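ORF 37 (Human herpesvirus 8 type M, PDB 3FHD) cleaves single- and double-stranded DNA as an endonuclease and exonuclease, processing branched viral DNA intermediates so that unit-length genomes can be packaged. Local coordinates at residues A[262-268]-A[422-428]. Coordinates in Å, arbitrary orientation, origin at the centre of the assembly. Residues are numbered along the deposited sequence.
Sequences CKVYEIK and PKYYIAT. With MG (magnesium ion), chain E.
Two parallel strands of the PD-(D/E)XK nuclease core, 262-268 and 423-428, the second entered through Pro-422, pair in register, Cys-262 beside Pro-422 through Lys-268 beside Thr-428, CA atoms 4.7-5.0 Å apart and axes twisted by -27°. The extended backbones are joined by a ladder of hydrogen bonds: Lys-423 N to Cys-262 O (3.2 Å), Val-264 N to Lys-423 O (2.8 Å), then, all at 2.9 Å, Tyr-425 N to Val-264 O, Glu-266 N to Tyr-425 O, Ala-427 N to Glu-266 O and Lys-268 N to Ala-427 O. On the face of the odd-numbered residues, Tyr-265 and Tyr-425, both chi1 m, lie as an offset stack, centroids 4.8 Å apart and planes at 23°. The small Ala-427 fits between the bulkier Tyr-265 and Ile-267, its CB 4.2 Å from both Tyr-265 CD1 and Ile-267 CG1; helix 203-217 packs on Tyr-265 and Ile-267. Lys-263 is long enough to pass along the edge of the Tyr-425 ring, and Lys-263 NZ donates a hydrogen bond to Tyr-425 OH (2.7 Å). On the other face, under helix 394-412, branched Val-264 nestles against the Tyr-424 ring (CB to CD1, 3.6 Å). Glu-266 and Lys-268 form the E-X-K end of the family motif: the Glu-266 carboxylate suits a cation, and the Lys-268 ammonium offsets its charge (NZ to Glu-266 OE2, 2.9 Å, a salt bridge). Ile-267 can be apolar because it offers magnesium its backbone: the ion, shared with Asp-243, sits 2.4 Å from both Glu-266 OE2 and Ile-267 O.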
ATOM      1  N   CYS A 262      -1.155  13.244  10.473  1.00 26.49           N
ATOM      2  CA  CYS A 262      -1.434  11.820  10.712  1.00 25.73           C
ATOM      3  C   CYS A 262      -0.115  11.027  10.689  1.00 23.84           C
ATOM      4  O   CYS A 262       0.920  11.546  10.261  1.00 23.27           O
ATOM      5  CB  CYS A 262      -2.419  11.294   9.672  1.00 26.07           C
ATOM      6  SG  CYS A 262      -1.820  11.420   8.019  1.00 30.47           S
ATOM      7  N   LYS A 263      -0.141   9.795  11.193  1.00 22.39           N
ATOM      8  CA  LYS A 263       1.036   8.934  11.177  1.00 20.63           C
ATOM      9  C   LYS A 263       0.680   7.715  10.338  1.00 19.83           C
ATOM     10  O   LYS A 263      -0.296   7.036  10.617  1.00 19.83           O
ATOM     11  CB  LYS A 263       1.445   8.513  12.582  1.00 20.69           C
ATOM     12  CG  LYS A 263       2.009   9.654  13.466  1.00 21.78           C
ATOM     13  CD  LYS A 263       2.467   9.119  14.828  1.00 21.75           C
ATOM     14  CE  LYS A 263       3.180  10.182  15.675  1.00 22.81           C
ATOM     15  NZ  LYS A 263       4.374  10.737  14.958  1.00 24.79           N
ATOM     16  N   VAL A 264       1.440   7.472   9.290  1.00 17.97           N
ATOM     17  CA  VAL A 264       1.083   6.378   8.361  1.00 17.26           C
ATOM     18  C   VAL A 264       2.072   5.209   8.521  1.00 17.44           C
ATOM     19  O   VAL A 264       3.291   5.416   8.450  1.00 16.52           O
ATOM     20  CB  VAL A 264       0.965   6.895   6.879  1.00 17.37           C
ATOM     21  CG1 VAL A 264       0.670   5.739   5.915  1.00 18.71           C
ATOM     22  CG2 VAL A 264      -0.112   8.013   6.790  1.00 18.32           C
ATOM     23  N   TYR A 265       1.562   3.972   8.681  1.00 16.95           N
ATOM     24  CA  TYR A 265       2.436   2.792   8.849  1.00 17.29           C
ATOM     25  C   TYR A 265       2.245   1.703   7.771  1.00 16.53           C
ATOM     26  O   TYR A 265       1.106   1.301   7.481  1.00 17.16           O
ATOM     27  CB  TYR A 265       2.232   2.116  10.227  1.00 17.40           C
ATOM     28  CG  TYR A 265       2.460   2.964  11.466  1.00 18.78           C
ATOM     29  CD1 TYR A 265       3.528   2.704  12.326  1.00 16.21           C
ATOM     30  CD2 TYR A 265       1.568   3.994  11.813  1.00 17.98           C
ATOM     31  CE1 TYR A 265       3.718   3.480  13.487  1.00 21.00           C
ATOM     32  CE2 TYR A 265       1.739   4.751  12.965  1.00 19.58           C
ATOM     33  CZ  TYR A 265       2.814   4.495  13.794  1.00 19.28           C
ATOM     34  OH  TYR A 265       2.998   5.261  14.920  1.00 21.71           O
ATOM     35  N   GLU A 266       3.348   1.295   7.144  1.00 16.33           N
ATOM     36  CA  GLU A 266       3.389   0.125   6.294  1.00 17.73           C
ATOM     37  C   GLU A 266       3.860  -1.074   7.165  1.00 17.95           C
ATOM     38  O   GLU A 266       4.923  -1.018   7.744  1.00 18.78           O
ATOM     39  CB  GLU A 266       4.332   0.372   5.118  1.00 18.48           C
ATOM     40  CG  GLU A 266       4.603  -0.829   4.223  1.00 20.00           C
ATOM     41  CD  GLU A 266       3.338  -1.514   3.668  1.00 24.66           C
ATOM     42  OE1 GLU A 266       2.347  -0.850   3.234  1.00 24.28           O
ATOM     43  OE2 GLU A 266       3.367  -2.752   3.617  1.00 26.70           O
ATOM     44  N   ILE A 267       3.063  -2.133   7.223  1.00 16.65           N
ATOM     45  CA  ILE A 267       3.331  -3.262   8.135  1.00 18.83           C
ATOM     46  C   ILE A 267       4.027  -4.401   7.377  1.00 18.88           C
ATOM     47  O   ILE A 267       3.602  -4.741   6.288  1.00 17.40           O
ATOM     48  CB  ILE A 267       2.012  -3.736   8.806  1.00 19.91           C
ATOM     49  CG1 ILE A 267       1.539  -2.697   9.821  1.00 20.71           C
ATOM     50  CG2 ILE A 267       2.164  -5.157   9.469  1.00 18.30           C
ATOM     51  CD1 ILE A 267       0.083  -2.779  10.147  1.00 22.99           C
ATOM     52  N   LYS A 268       5.126  -4.948   7.923  1.00 20.13           N
ATOM     53  CA  LYS A 268       5.805  -6.135   7.336  1.00 21.35           C
ATOM     54  C   LYS A 268       5.998  -7.182   8.445  1.00 22.22           C
ATOM     55  O   LYS A 268       6.146  -6.812   9.598  1.00 23.29           O
ATOM     56  CB  LYS A 268       7.200  -5.770   6.786  1.00 21.29           C
ATOM     57  CG  LYS A 268       7.199  -4.671   5.718  1.00 21.64           C
ATOM     58  CD  LYS A 268       6.436  -5.172   4.485  1.00 24.67           C
ATOM     59  CE  LYS A 268       6.310  -4.058   3.454  1.00 25.16           C
ATOM     60  NZ  LYS A 268       5.375  -4.433   2.371  1.00 23.75           N
ATOM     61  N   PRO A 422       2.426  14.810   7.188  1.00 20.94           N
ATOM     62  CA  PRO A 422       2.343  13.504   7.848  1.00 20.44           C
ATOM     63  C   PRO A 422       3.728  12.869   8.049  1.00 19.49           C
ATOM     64  O   PRO A 422       4.702  13.291   7.418  1.00 18.77           O
ATOM     65  CB  PRO A 422       1.491  12.686   6.886  1.00 20.57           C
ATOM     66  CG  PRO A 422       0.703  13.743   6.104  1.00 21.54           C
ATOM     67  CD  PRO A 422       1.705  14.840   5.912  1.00 21.59           C
ATOM     68  N   LYS A 423       3.810  11.917   8.981  1.00 18.67           N
ATOM     69  CA  LYS A 423       5.009  11.112   9.197  1.00 17.72           C
ATOM     70  C   LYS A 423       4.749   9.646   8.818  1.00 16.92           C
ATOM     71  O   LYS A 423       3.635   9.150   9.013  1.00 15.07           O
ATOM     72  CB  LYS A 423       5.480  11.229  10.660  1.00 18.77           C
ATOM     73  CG  LYS A 423       5.733  12.645  11.113  1.00 19.49           C
ATOM     74  CD  LYS A 423       7.066  13.189  10.613  1.00 26.74           C
ATOM     75  CE  LYS A 423       7.318  14.622  11.105  1.00 29.50           C
ATOM     76  NZ  LYS A 423       6.386  15.665  10.492  1.00 32.07           N
ATOM     77  N   TYR A 424       5.778   8.993   8.270  1.00 16.46           N
ATOM     78  CA  TYR A 424       5.706   7.625   7.684  1.00 15.98           C
ATOM     79  C   TYR A 424       6.632   6.672   8.413  1.00 15.58           C
ATOM     80  O   TYR A 424       7.717   7.069   8.888  1.00 13.02           O
ATOM     81  CB  TYR A 424       6.020   7.644   6.176  1.00 18.00           C
ATOM     82  CG  TYR A 424       5.112   8.607   5.467  1.00 19.62           C
ATOM     83  CD1 TYR A 424       3.806   8.226   5.091  1.00 16.10           C
ATOM     84  CD2 TYR A 424       5.521   9.942   5.266  1.00 17.43           C
ATOM     85  CE1 TYR A 424       2.951   9.165   4.499  1.00 21.66           C
ATOM     86  CE2 TYR A 424       4.673  10.876   4.663  1.00 19.59           C
ATOM     87  CZ  TYR A 424       3.397  10.491   4.300  1.00 20.00           C
ATOM     88  OH  TYR A 424       2.585  11.437   3.699  1.00 23.44           O
ATOM     89  N   TYR A 425       6.200   5.421   8.518  1.00 16.20           N
ATOM     90  CA  TYR A 425       6.940   4.389   9.259  1.00 16.42           C
ATOM     91  C   TYR A 425       6.779   3.031   8.607  1.00 16.90           C
ATOM     92  O   TYR A 425       5.758   2.742   7.954  1.00 16.82           O
ATOM     93  CB  TYR A 425       6.415   4.266  10.695  1.00 16.58           C
ATOM     94  CG  TYR A 425       6.374   5.575  11.471  1.00 17.71           C
ATOM     95  CD1 TYR A 425       7.475   6.015  12.214  1.00 15.66           C
ATOM     96  CD2 TYR A 425       5.237   6.364  11.442  1.00 15.72           C
ATOM     97  CE1 TYR A 425       7.425   7.239  12.927  1.00 15.28           C
ATOM     98  CE2 TYR A 425       5.162   7.558  12.126  1.00 17.94           C
ATOM     99  CZ  TYR A 425       6.252   7.999  12.870  1.00 16.74           C
ATOM    100  OH  TYR A 425       6.129   9.201  13.532  1.00 20.88           O
ATOM    101  N   ILE A 426       7.800   2.191   8.783  1.00 17.56           N
ATOM    102  CA  ILE A 426       7.636   0.771   8.553  1.00 17.32           C
ATOM    103  C   ILE A 426       7.555   0.114   9.924  1.00 18.32           C
ATOM    104  O   ILE A 426       8.436   0.313  10.771  1.00 17.65           O
ATOM    105  CB  ILE A 426       8.776   0.180   7.734  1.00 18.39           C
ATOM    106  CG1 ILE A 426       8.764   0.765   6.310  1.00 19.56           C
ATOM    107  CG2 ILE A 426       8.680  -1.363   7.695  1.00 17.58           C
ATOM    108  CD1 ILE A 426      10.136   0.645   5.592  1.00 20.75           C
ATOM    109  N   ALA A 427       6.473  -0.649  10.128  1.00 17.84           N
ATOM    110  CA  ALA A 427       6.252  -1.401  11.366  1.00 18.73           C
ATOM    111  C   ALA A 427       6.518  -2.887  11.101  1.00 19.29           C
ATOM    112  O   ALA A 427       5.759  -3.528  10.400  1.00 20.50           O
ATOM    113  CB  ALA A 427       4.845  -1.209  11.845  1.00 17.67           C
ATOM    114  N   THR A 428       7.574  -3.418  11.716  1.00 19.22           N
ATOM    115  CA  THR A 428       8.026  -4.774  11.472  1.00 20.21           C
ATOM    116  C   THR A 428       7.679  -5.628  12.677  1.00 18.94           C
ATOM    117  O   THR A 428       8.127  -5.318  13.781  1.00 19.02           O
ATOM    118  CB  THR A 428       9.561  -4.807  11.275  1.00 20.39           C
ATOM    119  OG1 THR A 428       9.921  -4.096  10.080  1.00 25.10           O
ATOM    120  CG2 THR A 428      10.044  -6.229  11.126  1.00 21.93           C
TER
HETATM  121 MG    MG E 490       2.060  -4.539   4.489  1.00 21.55          MG